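Local coordinates for SAM-dependent O-methyltransferase (Leptospira interrogans, PDB 2HNK), which probably transfers a methyl group from S-adenosylmethionine to an oxygen of its substrate, at residues Asn181-Asp185 with Gly186-Asp190; Val219-Ala222 with Asp223-Leu227. All blocks are in the same frame, centred on the assembly; numbering follows the deposited sequence.

Contact 1: Asn181-Asp185 with Gly186-Asp190; sequences NVLWD and GSVAD
The indole of Trp184 meets Ser187 obliquely: OG lies 3.2 Å from CD1, on the pyrrole side of the ring. In the plane of the ring, at its edge, sits Asn181 ND2, while NE1 is taken by Ser197 OG on the helix 196-210. That helix also packs on the indole through Thr198 and Ile201. Trp184 O is gripped twice by one residue. Ser187 OG, placed between its own backbone N and carbonyl carbon (chi1 67°), gives a 2.7 Å bond to Trp184 O in the carbonyl plane, on a lone pair; Ser187 N reaches the same oxygen at 2.8 Å from above that plane. One residue on, Val188 points its side chain back toward the preceding residues, with CG2 at 3.4 Å from Leu183 O and CG1 at 3.9 Å from Trp184 CB. The 2.7 Å bond from Gly186 N to Leu183 O is weak, bent to 130° at the hydrogen. Trp184, Asp185 and Gly186 all have positive phi. The two Ser187 bonds thus hold the backbone bend that leads into the 3-10 turn 187-189, while Ser197, Thr198 and Ile201 restrict the indole; the Trp184 side chain lies about 9 Å from the bound S-adenosylhomocysteine.

Contact 2: Val219-Ala222 with Asp223-Leu227; sequences VPIA and DGVSL
Ile221 and Val225 run alongside each other in the same direction and make the tight part of this beta hairpin: their CG2 methyls meet at 3.5 Å. The Val225 methyl is put there by a torsion that sets CG1 anti to the backbone N (chi1 -179°) and leaves CG2 beside it. Farther along, Val219 CG2 and Leu227 CD1 touch more loosely, at 4.1 Å, the two side chains crossing at a slant. The backbones of Val219 and Val225, one from each apolar pair, form an antiparallel hydrogen-bonded pair, Val219 N to Val225 O at 2.8 Å and Val225 N to Val219 O at 2.9 Å, both nearly straight. Gly224 CA adds a CA-H...O contact to Val219 O. At the other end the partly exposed Ala222 and Asp223 occupy the corners of a type II' turn, closed by Gly224 N to Ile221 O at 2.9 Å with a bent angle of 136°. Pro220, centre of an inverse gamma turn, kinks the chain before it. The close packing is thus Ile221 on Val225, while the less buried corners turn their polar groups outward from the hairpin: the Ala222 amide goes to Asn5 OD1 of the second subunit, and both Asp223 carboxylate oxygens accept N-H groups from the 181-185 loop.

Contact 1 closes before contact 2 opens along the chain, with helix 196-210 and most of strand 214-219 between them, yet their centres lie only 11 Å apart. Contact 1 follows strand 175-180; contact 2 joins 214-219, outermost within this chain, to 225-230, the one antiparallel strand of the modified Rossmann sheet, which lies between 175-180 and 214-219. They meet at Asp223: OD1 lies 2.6 Å from Asp185 N and OD2 2.9 Å from Asn181 ND2, both probable hydrogen bonds, and its backbone bonds to that of Leu183. The turn is thus hydrogen-bonded to the loop carrying Trp184. On the second subunit, Leu183 packs on Ile6, Val188 on Tyr15 and Val219 on Val219.

Contact 1: Asn181-Asp185 with Gly186-Asp190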
loop_
_atom_site.group_PDB
_atom_site.type_symbol
_atom_site.label_atom_id
_atom_site.label_comp_id
_atom_site.label_asym_id
_atom_site.label_seq_id
_atom_site.Cartn_x
_atom_site.Cartn_y
_atom_site.Cartn_z
ATOM N N ASN C 181 -2.947 -13.529 3.504
ATOM C CA ASN C 181 -3.689 -14.737 3.085
ATOM C C ASN C 181 -5.205 -14.578 2.964
ATOM O O ASN C 181 -5.942 -15.567 3.026
ATOM C CB ASN C 181 -3.381 -15.934 4.008
ATOM C CG ASN C 181 -1.936 -16.390 3.928
ATOM O OD1 ASN C 181 -1.157 -16.190 4.862
ATOM N ND2 ASN C 181 -1.573 -17.003 2.817
ATOM N N VAL C 182 -5.662 -13.349 2.759
ATOM C CA VAL C 182 -7.093 -13.041 2.766
ATOM C C VAL C 182 -7.861 -13.636 1.578
ATOM O O VAL C 182 -9.090 -13.654 1.576
ATOM C CB VAL C 182 -7.379 -11.508 2.923
ATOM C CG1 VAL C 182 -6.968 -11.012 4.321
ATOM C CG2 VAL C 182 -6.707 -10.681 1.823
ATOM N N LEU C 183 -7.139 -14.140 0.583
ATOM C CA LEU C 183 -7.779 -14.800 -0.560
ATOM C C LEU C 183 -7.668 -16.328 -0.493
ATOM O O LEU C 183 -8.383 -17.030 -1.197
ATOM C CB LEU C 183 -7.254 -14.242 -1.887
ATOM C CG LEU C 183 -7.627 -12.772 -2.155
ATOM C CD1 LEU C 183 -7.007 -12.272 -3.440
ATOM C CD2 LEU C 183 -9.144 -12.566 -2.171
ATOM N N TRP C 184 -6.774 -16.818 0.367
ATOM C CA TRP C 184 -6.607 -18.251 0.637
ATOM C C TRP C 184 -6.649 -19.096 -0.641
ATOM O O TRP C 184 -7.529 -19.946 -0.824
ATOM C CB TRP C 184 -7.642 -18.708 1.668
ATOM C CG TRP C 184 -7.228 -19.844 2.567
ATOM C CD1 TRP C 184 -8.027 -20.869 2.990
ATOM C CD2 TRP C 184 -5.942 -20.067 3.171
ATOM N NE1 TRP C 184 -7.327 -21.715 3.804
ATOM C CE2 TRP C 184 -6.046 -21.250 3.938
ATOM C CE3 TRP C 184 -4.714 -19.388 3.140
ATOM C CZ2 TRP C 184 -4.965 -21.775 4.668
ATOM C CZ3 TRP C 184 -3.640 -19.906 3.864
ATOM C CH2 TRP C 184 -3.776 -21.088 4.621
ATOM N N ASP C 185 -5.690 -18.822 -1.526
ATOM C CA ASP C 185 -5.552 -19.481 -2.830
ATOM C C ASP C 185 -6.851 -19.469 -3.640
ATOM O O ASP C 185 -7.108 -20.358 -4.451
ATOM C CB ASP C 185 -5.004 -20.903 -2.653
ATOM C CG ASP C 185 -4.270 -21.410 -3.881
ATOM O OD1 ASP C 185 -3.645 -20.611 -4.612
ATOM O OD2 ASP C 185 -4.316 -22.625 -4.113
ATOM N N GLY C 186 -7.674 -18.454 -3.402
ATOM C CA GLY C 186 -8.952 -18.348 -4.079
ATOM C C GLY C 186 -10.105 -19.151 -3.489
ATOM O O GLY C 186 -11.222 -19.030 -3.970
ATOM N N SER C 187 -9.844 -19.956 -2.453
ATOM C CA SER C 187 -10.882 -20.823 -1.851
ATOM C C SER C 187 -12.015 -20.053 -1.166
ATOM O O SER C 187 -13.124 -20.572 -1.027
ATOM C CB SER C 187 -10.271 -21.815 -0.863
ATOM O OG SER C 187 -9.751 -21.139 0.264
ATOM N N VAL C 188 -11.724 -18.818 -0.749
ATOM C CA VAL C 188 -12.713 -17.930 -0.120
ATOM C C VAL C 188 -13.931 -17.658 -1.010
ATOM O O VAL C 188 -15.036 -17.456 -0.510
ATOM C CB VAL C 188 -12.086 -16.580 0.337
ATOM C CG1 VAL C 188 -11.016 -16.818 1.393
ATOM C CG2 VAL C 188 -11.528 -15.783 -0.852
ATOM N N ALA C 189 -13.720 -17.671 -2.323
ATOM C CA ALA C 189 -14.791 -17.418 -3.278
ATOM C C ALA C 189 -15.582 -18.691 -3.668
ATOM O O ALA C 189 -16.578 -18.607 -4.385
ATOM C CB ALA C 189 -14.232 -16.713 -4.515
ATOM N N ASP C 190 -15.142 -19.852 -3.181
ATOM C CA ASP C 190 -15.734 -21.138 -3.540
ATOM C C ASP C 190 -16.398 -21.772 -2.320
ATOM O O ASP C 190 -15.712 -22.318 -1.455
ATOM C CB ASP C 190 -14.640 -22.060 -4.093
ATOM C CG ASP C 190 -15.183 -23.363 -4.672
ATOM O OD1 ASP C 190 -16.364 -23.715 -4.455
ATOM O OD2 ASP C 190 -14.405 -24.050 -5.352
#

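Contact 2: Val219-Ala222 with Asp223-Leu227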
loop_
_atom_site.group_PDB
_atom_site.type_symbol
_atom_site.label_atom_id
_atom_site.label_comp_id
_atom_site.label_asym_id
_atom_site.label_seq_id
_atom_site.Cartn_x
_atom_site.Cartn_y
_atom_site.Cartn_z
ATOM N N VAL C 219 -5.793 -5.974 -1.509
ATOM C CA VAL C 219 -4.816 -5.865 -2.579
ATOM C C VAL C 219 -4.484 -7.263 -3.097
ATOM O O VAL C 219 -4.105 -8.127 -2.313
ATOM C CB VAL C 219 -3.526 -5.178 -2.044
ATOM C CG1 VAL C 219 -2.506 -4.973 -3.153
ATOM C CG2 VAL C 219 -3.866 -3.862 -1.366
ATOM N N PRO C 220 -4.633 -7.497 -4.417
ATOM C CA PRO C 220 -4.322 -8.838 -4.924
ATOM C C PRO C 220 -2.821 -9.088 -5.105
ATOM O O PRO C 220 -2.367 -9.518 -6.169
ATOM C CB PRO C 220 -5.096 -8.905 -6.245
ATOM C CG PRO C 220 -5.166 -7.479 -6.718
ATOM C CD PRO C 220 -5.123 -6.597 -5.483
ATOM N N ILE C 221 -2.057 -8.819 -4.056
ATOM C CA ILE C 221 -0.645 -9.161 -4.049
ATOM C C ILE C 221 -0.469 -10.444 -3.227
ATOM O O ILE C 221 -1.174 -10.652 -2.228
ATOM C CB ILE C 221 0.250 -7.978 -3.541
ATOM C CG1 ILE C 221 1.741 -8.290 -3.744
ATOM C CG2 ILE C 221 -0.064 -7.623 -2.086
ATOM C CD1 ILE C 221 2.682 -7.175 -3.303
ATOM N N ALA C 222 0.450 -11.301 -3.663
ATOM C CA ALA C 222 0.682 -12.605 -3.034
ATOM C C ALA C 222 -0.624 -13.412 -2.958
ATOM O O ALA C 222 -1.243 -13.667 -3.987
ATOM C CB ALA C 222 1.339 -12.446 -1.669
ATOM N N ASP C 223 -1.043 -13.793 -1.752
ATOM C CA ASP C 223 -2.275 -14.562 -1.553
ATOM C C ASP C 223 -3.419 -13.670 -1.045
ATOM O O ASP C 223 -4.312 -14.126 -0.313
ATOM C CB ASP C 223 -2.002 -15.714 -0.577
ATOM C CG ASP C 223 -3.136 -16.731 -0.522
ATOM O OD1 ASP C 223 -3.746 -17.029 -1.573
ATOM O OD2 ASP C 223 -3.412 -17.222 0.585
ATOM N N GLY C 224 -3.386 -12.397 -1.448
ATOM C CA GLY C 224 -4.312 -11.381 -0.958
ATOM C C GLY C 224 -3.742 -10.716 0.279
ATOM O O GLY C 224 -3.311 -11.388 1.215
ATOM N N VAL C 225 -3.707 -9.387 0.269
ATOM C CA VAL C 225 -3.275 -8.624 1.441
ATOM C C VAL C 225 -4.271 -7.493 1.692
ATOM O O VAL C 225 -4.463 -6.623 0.831
ATOM C CB VAL C 225 -1.837 -8.056 1.288
ATOM C CG1 VAL C 225 -1.436 -7.305 2.540
ATOM C CG2 VAL C 225 -0.816 -9.166 1.004
ATOM N N SER C 226 -4.913 -7.520 2.859
ATOM C CA SER C 226 -5.864 -6.487 3.233
ATOM C C SER C 226 -5.201 -5.407 4.032
ATOM O O SER C 226 -4.505 -5.679 5.010
ATOM C CB SER C 226 -7.039 -7.055 4.027
ATOM O OG SER C 226 -7.991 -7.610 3.151
ATOM N N LEU C 227 -5.421 -4.174 3.597
ATOM C CA LEU C 227 -4.981 -3.004 4.334
ATOM C C LEU C 227 -6.198 -2.499 5.078
ATOM O O LEU C 227 -7.158 -2.036 4.461
ATOM C CB LEU C 227 -4.430 -1.947 3.373
ATOM C CG LEU C 227 -3.245 -2.414 2.510
ATOM C CD1 LEU C 227 -2.753 -1.307 1.600
ATOM C CD2 LEU C 227 -2.103 -2.962 3.382
#